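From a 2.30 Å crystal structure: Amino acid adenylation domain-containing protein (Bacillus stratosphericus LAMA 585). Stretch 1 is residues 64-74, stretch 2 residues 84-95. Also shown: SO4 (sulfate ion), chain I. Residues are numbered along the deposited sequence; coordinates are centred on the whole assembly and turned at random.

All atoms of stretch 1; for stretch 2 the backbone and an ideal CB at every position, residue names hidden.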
# COMPACT_ATOMS: atom_id res chain seq x y z
N GLY A 64 11.89 -19.32 28.46
CA GLY A 64 10.46 -19.52 28.54
C GLY A 64 9.77 -19.84 27.23
O GLY A 64 8.54 -19.94 27.21
N LEU A 65 10.52 -20.01 26.15
CA LEU A 65 9.91 -20.22 24.84
C LEU A 65 9.21 -21.57 24.79
O LEU A 65 9.80 -22.60 25.12
CB LEU A 65 10.97 -20.13 23.74
CG LEU A 65 11.27 -18.72 23.25
CD1 LEU A 65 11.55 -17.78 24.41
CD2 LEU A 65 12.44 -18.73 22.28
N LYS A 66 7.95 -21.55 24.37
CA LYS A 66 7.14 -22.75 24.21
C LYS A 66 6.88 -23.01 22.73
O LYS A 66 6.91 -22.09 21.91
CB LYS A 66 5.81 -22.62 24.97
CG LYS A 66 5.97 -22.31 26.45
CD LYS A 66 6.64 -23.45 27.21
CE LYS A 66 6.71 -23.17 28.70
NZ LYS A 66 7.19 -24.34 29.48
N ALA A 67 6.62 -24.27 22.40
CA ALA A 67 6.33 -24.65 21.03
C ALA A 67 5.19 -23.79 20.48
O ALA A 67 4.15 -23.63 21.13
CB ALA A 67 5.97 -26.13 20.95
N GLY A 68 5.39 -23.24 19.28
CA GLY A 68 4.45 -22.34 18.67
C GLY A 68 4.77 -20.87 18.84
O GLY A 68 4.28 -20.05 18.06
N ASP A 69 5.57 -20.53 19.85
CA ASP A 69 5.95 -19.14 20.05
C ASP A 69 6.77 -18.64 18.86
O ASP A 69 7.59 -19.39 18.32
CB ASP A 69 6.76 -18.98 21.34
CG ASP A 69 5.93 -19.18 22.59
OD1 ASP A 69 4.70 -19.32 22.47
OD2 ASP A 69 6.52 -19.21 23.69
N PRO A 70 6.56 -17.40 18.43
CA PRO A 70 7.45 -16.82 17.42
C PRO A 70 8.74 -16.32 18.05
O PRO A 70 8.82 -16.01 19.24
CB PRO A 70 6.63 -15.66 16.85
CG PRO A 70 5.73 -15.27 17.96
CD PRO A 70 5.41 -16.53 18.72
N VAL A 71 9.77 -16.26 17.21
CA VAL A 71 11.08 -15.76 17.59
C VAL A 71 11.57 -14.81 16.51
O VAL A 71 11.59 -15.17 15.33
CB VAL A 71 12.10 -16.91 17.79
CG1 VAL A 71 13.44 -16.35 18.23
CG2 VAL A 71 11.56 -17.91 18.80
N PHE A 72 11.96 -13.61 16.92
CA PHE A 72 12.30 -12.54 15.98
C PHE A 72 13.80 -12.56 15.73
O PHE A 72 14.59 -12.23 16.62
CB PHE A 72 11.85 -11.19 16.55
CG PHE A 72 11.60 -10.14 15.51
CD1 PHE A 72 10.33 -9.94 15.01
CD2 PHE A 72 12.64 -9.36 15.04
CE1 PHE A 72 10.09 -8.97 14.06
CE2 PHE A 72 12.40 -8.38 14.08
CZ PHE A 72 11.13 -8.19 13.59
N PHE A 73 14.20 -12.93 14.52
CA PHE A 73 15.61 -13.04 14.17
C PHE A 73 16.16 -11.69 13.74
O PHE A 73 15.58 -11.01 12.89
CB PHE A 73 15.81 -14.06 13.05
CG PHE A 73 15.77 -15.50 13.52
CD1 PHE A 73 15.14 -15.85 14.70
CD2 PHE A 73 16.39 -16.49 12.77
CE1 PHE A 73 15.11 -17.16 15.11
CE2 PHE A 73 16.37 -17.80 13.19
CZ PHE A 73 15.73 -18.14 14.36
N GLN A 74 17.31 -11.31 14.31
CA GLN A 74 18.03 -10.08 13.96
C GLN A 74 19.52 -10.44 14.00
O GLN A 74 20.19 -10.25 15.02
CB GLN A 74 17.69 -8.94 14.91
CG GLN A 74 16.33 -8.32 14.65
CD GLN A 74 16.30 -7.49 13.39
OE1 GLN A 74 16.53 -6.28 13.42
NE2 GLN A 74 16.04 -8.14 12.26
N UNK A 84 20.45 -20.72 15.12
CA UNK A 84 19.23 -20.28 15.78
C UNK A 84 18.00 -20.80 15.07
O UNK A 84 17.00 -21.14 15.71
CB UNK A 84 19.18 -18.75 15.85
N UNK A 85 18.04 -20.86 13.73
CA UNK A 85 16.90 -21.36 12.98
C UNK A 85 16.60 -22.81 13.34
O UNK A 85 15.43 -23.18 13.53
CB UNK A 85 17.15 -21.23 11.48
N UNK A 86 17.63 -23.64 13.44
CA UNK A 86 17.41 -25.05 13.70
C UNK A 86 17.08 -25.32 15.16
O UNK A 86 16.30 -26.23 15.46
CB UNK A 86 18.64 -25.86 13.29
N UNK A 87 17.63 -24.52 16.08
CA UNK A 87 17.16 -24.59 17.46
C UNK A 87 15.65 -24.38 17.51
O UNK A 87 14.93 -25.12 18.20
CB UNK A 87 17.87 -23.55 18.33
N UNK A 88 15.15 -23.38 16.78
CA UNK A 88 13.71 -23.13 16.74
C UNK A 88 12.96 -24.30 16.13
O UNK A 88 11.91 -24.71 16.63
CB UNK A 88 13.41 -21.85 15.95
N UNK A 89 13.47 -24.84 15.02
CA UNK A 89 12.88 -26.04 14.43
C UNK A 89 12.79 -27.16 15.46
O UNK A 89 11.77 -27.85 15.56
CB UNK A 89 13.70 -26.50 13.22
N UNK A 90 13.85 -27.35 16.25
CA UNK A 90 13.84 -28.42 17.25
C UNK A 90 12.81 -28.15 18.33
O UNK A 90 12.11 -29.06 18.79
CB UNK A 90 15.23 -28.58 17.88
N UNK A 91 12.70 -26.90 18.77
CA UNK A 91 11.78 -26.56 19.83
C UNK A 91 10.35 -26.34 19.42
O UNK A 91 9.50 -26.09 20.28
CB UNK A 91 12.28 -25.30 20.54
N UNK A 92 10.04 -26.43 18.12
CA UNK A 92 8.72 -26.05 17.66
C UNK A 92 8.49 -24.56 17.66
O UNK A 92 7.34 -24.12 17.53
CB UNK A 92 7.66 -26.73 18.53
N UNK A 93 9.54 -23.77 17.84
CA UNK A 93 9.44 -22.33 17.77
C UNK A 93 9.41 -21.90 16.31
O UNK A 93 9.94 -22.59 15.43
CB UNK A 93 10.60 -21.67 18.51
N UNK A 94 8.78 -20.76 16.06
CA UNK A 94 8.59 -20.26 14.70
C UNK A 94 9.50 -19.07 14.46
O UNK A 94 9.21 -17.96 14.94
CB UNK A 94 7.13 -19.87 14.46
N UNK A 95 10.60 -19.23 13.72
CA UNK A 95 11.45 -18.08 13.43
C UNK A 95 10.74 -17.07 12.55
O UNK A 95 9.95 -17.42 11.67
CB UNK A 95 12.75 -18.53 12.76
S SO4 I . 6.26 -27.14 24.84
O1 SO4 I . 5.20 -27.53 23.94
O2 SO4 I . 5.79 -26.10 25.72
O3 SO4 I . 7.38 -26.65 24.08
O4 SO4 I . 6.66 -28.30 25.60

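Position 84 lies in a helix antiparallel to strand 70-74, and its CA-to-CB bond points toward that strand. The ideal CB already sits 3.8 Å from Phe73 CZ, so a small side chain suits best. Ala84 packs its CB against the ring, and its carbonyl O lies near the ring plane.

At position 85 the bond points sideways, with the ideal CB 3.9 Å from Phe73 CE2. Many apolar side chains could touch the ring with CB and continue past it. Phe85 does this: chi1 is t and its end leads away from the strand.

Positions 86, 87, 89 and 90 have nothing of stretch 1 within 5.5 Å of their ideal CB atoms, so stretch 1 sets no preference. They are Trp86, Ala87, Val89 and Leu90.

Position 88, one helical turn after 84, again points toward the strand. Its ideal CB is 4.7 Å from Phe73 CZ and 5.2 Å from Val71 CG2, room for a small or medium apolar group. Cys88 fills it in the m rotamer, its SG 3.7 Å from Phe73 CZ at the ring edge.

Position 91 points sideways with nothing of stretch 1 within 5.5 Å of its ideal CB, so several residues would be tolerated. It is Gly91, whose O meets Ala67 CA at 3.6 Å.

Position 92 is more restrictive. Its phi of 73° favours glycine, and an ideal CB would lie only 3.0 Å from Ala67 CB. Gly92 is the first residue to leave helical phi/psi, in a Schellman motif, and its O accepts a hydrogen bond from Gly68 N (2.8 Å).

Position 93 starts sideways, its ideal CB 3.9 Å from Val71 CG2, but Leu65 and the turn from Lys66 to Asp69 offer a surface for a large apolar or aromatic group. Phe93 reaches it: Leu65 CB covers one ring face, 3.7 Å from Phe93 CE1, while Lys66 O approaches the edge, 3.3 Å from Phe93 CD1.

Position 94 pairs in parallel with Pro70, their side chains on the same sheet face. Its ideal CB lies 4.3 Å from Pro70 CA, and the extended backbone tolerates beta-branching, so valine, isoleucine or another apolar residue would suit. Val94 donates from N to Asp69 O (2.9 Å) and accepts at O from Val71 N (2.9 Å).

Position 95 pairs with Val71 on the other face, its ideal CB a tight 3.4 Å from Phe73 CZ, favouring a compact apolar group. In Pro95, CB sits over the Phe73 ring, 3.6 Å from Phe73 CZ, a CH-pi contact.

Stretch 2 (84-95) AFWACVLGGFVP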
# COMPACT_ATOMS: atom_id res chain seq x y z
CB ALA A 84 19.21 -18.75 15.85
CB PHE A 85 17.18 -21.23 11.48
CG PHE A 85 16.13 -21.86 10.61
CD1 PHE A 85 15.01 -21.15 10.24
CD2 PHE A 85 16.28 -23.16 10.16
CE1 PHE A 85 14.04 -21.73 9.43
CE2 PHE A 85 15.32 -23.75 9.36
CZ PHE A 85 14.20 -23.03 8.99
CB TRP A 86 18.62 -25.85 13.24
CG TRP A 86 18.67 -25.94 11.75
CD1 TRP A 86 19.51 -25.27 10.91
CD2 TRP A 86 17.83 -26.75 10.92
NE1 TRP A 86 19.25 -25.61 9.61
CE2 TRP A 86 18.23 -26.52 9.58
CE3 TRP A 86 16.79 -27.65 11.17
CZ2 TRP A 86 17.62 -27.16 8.51
CZ3 TRP A 86 16.19 -28.28 10.10
CH2 TRP A 86 16.61 -28.03 8.79
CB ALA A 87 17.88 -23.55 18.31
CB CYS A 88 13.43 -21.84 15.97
SG CYS A 88 13.98 -20.33 16.79
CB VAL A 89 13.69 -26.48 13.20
CG1 VAL A 89 13.28 -27.88 12.76
CG2 VAL A 89 13.50 -25.48 12.07
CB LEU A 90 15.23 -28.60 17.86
CG LEU A 90 16.32 -29.15 16.95
CD1 LEU A 90 17.63 -29.25 17.71
CD2 LEU A 90 15.92 -30.51 16.39
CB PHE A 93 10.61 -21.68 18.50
CG PHE A 93 10.93 -22.32 19.82
CD1 PHE A 93 9.92 -22.71 20.69
CD2 PHE A 93 12.25 -22.56 20.19
CE1 PHE A 93 10.21 -23.30 21.90
CE2 PHE A 93 12.55 -23.15 21.40
CZ PHE A 93 11.53 -23.53 22.26
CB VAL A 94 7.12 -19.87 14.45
CG1 VAL A 94 6.90 -19.56 12.99
CG2 VAL A 94 6.18 -20.97 14.91
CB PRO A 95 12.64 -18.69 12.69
CG PRO A 95 12.61 -20.13 13.02
CD PRO A 95 11.16 -20.47 13.17
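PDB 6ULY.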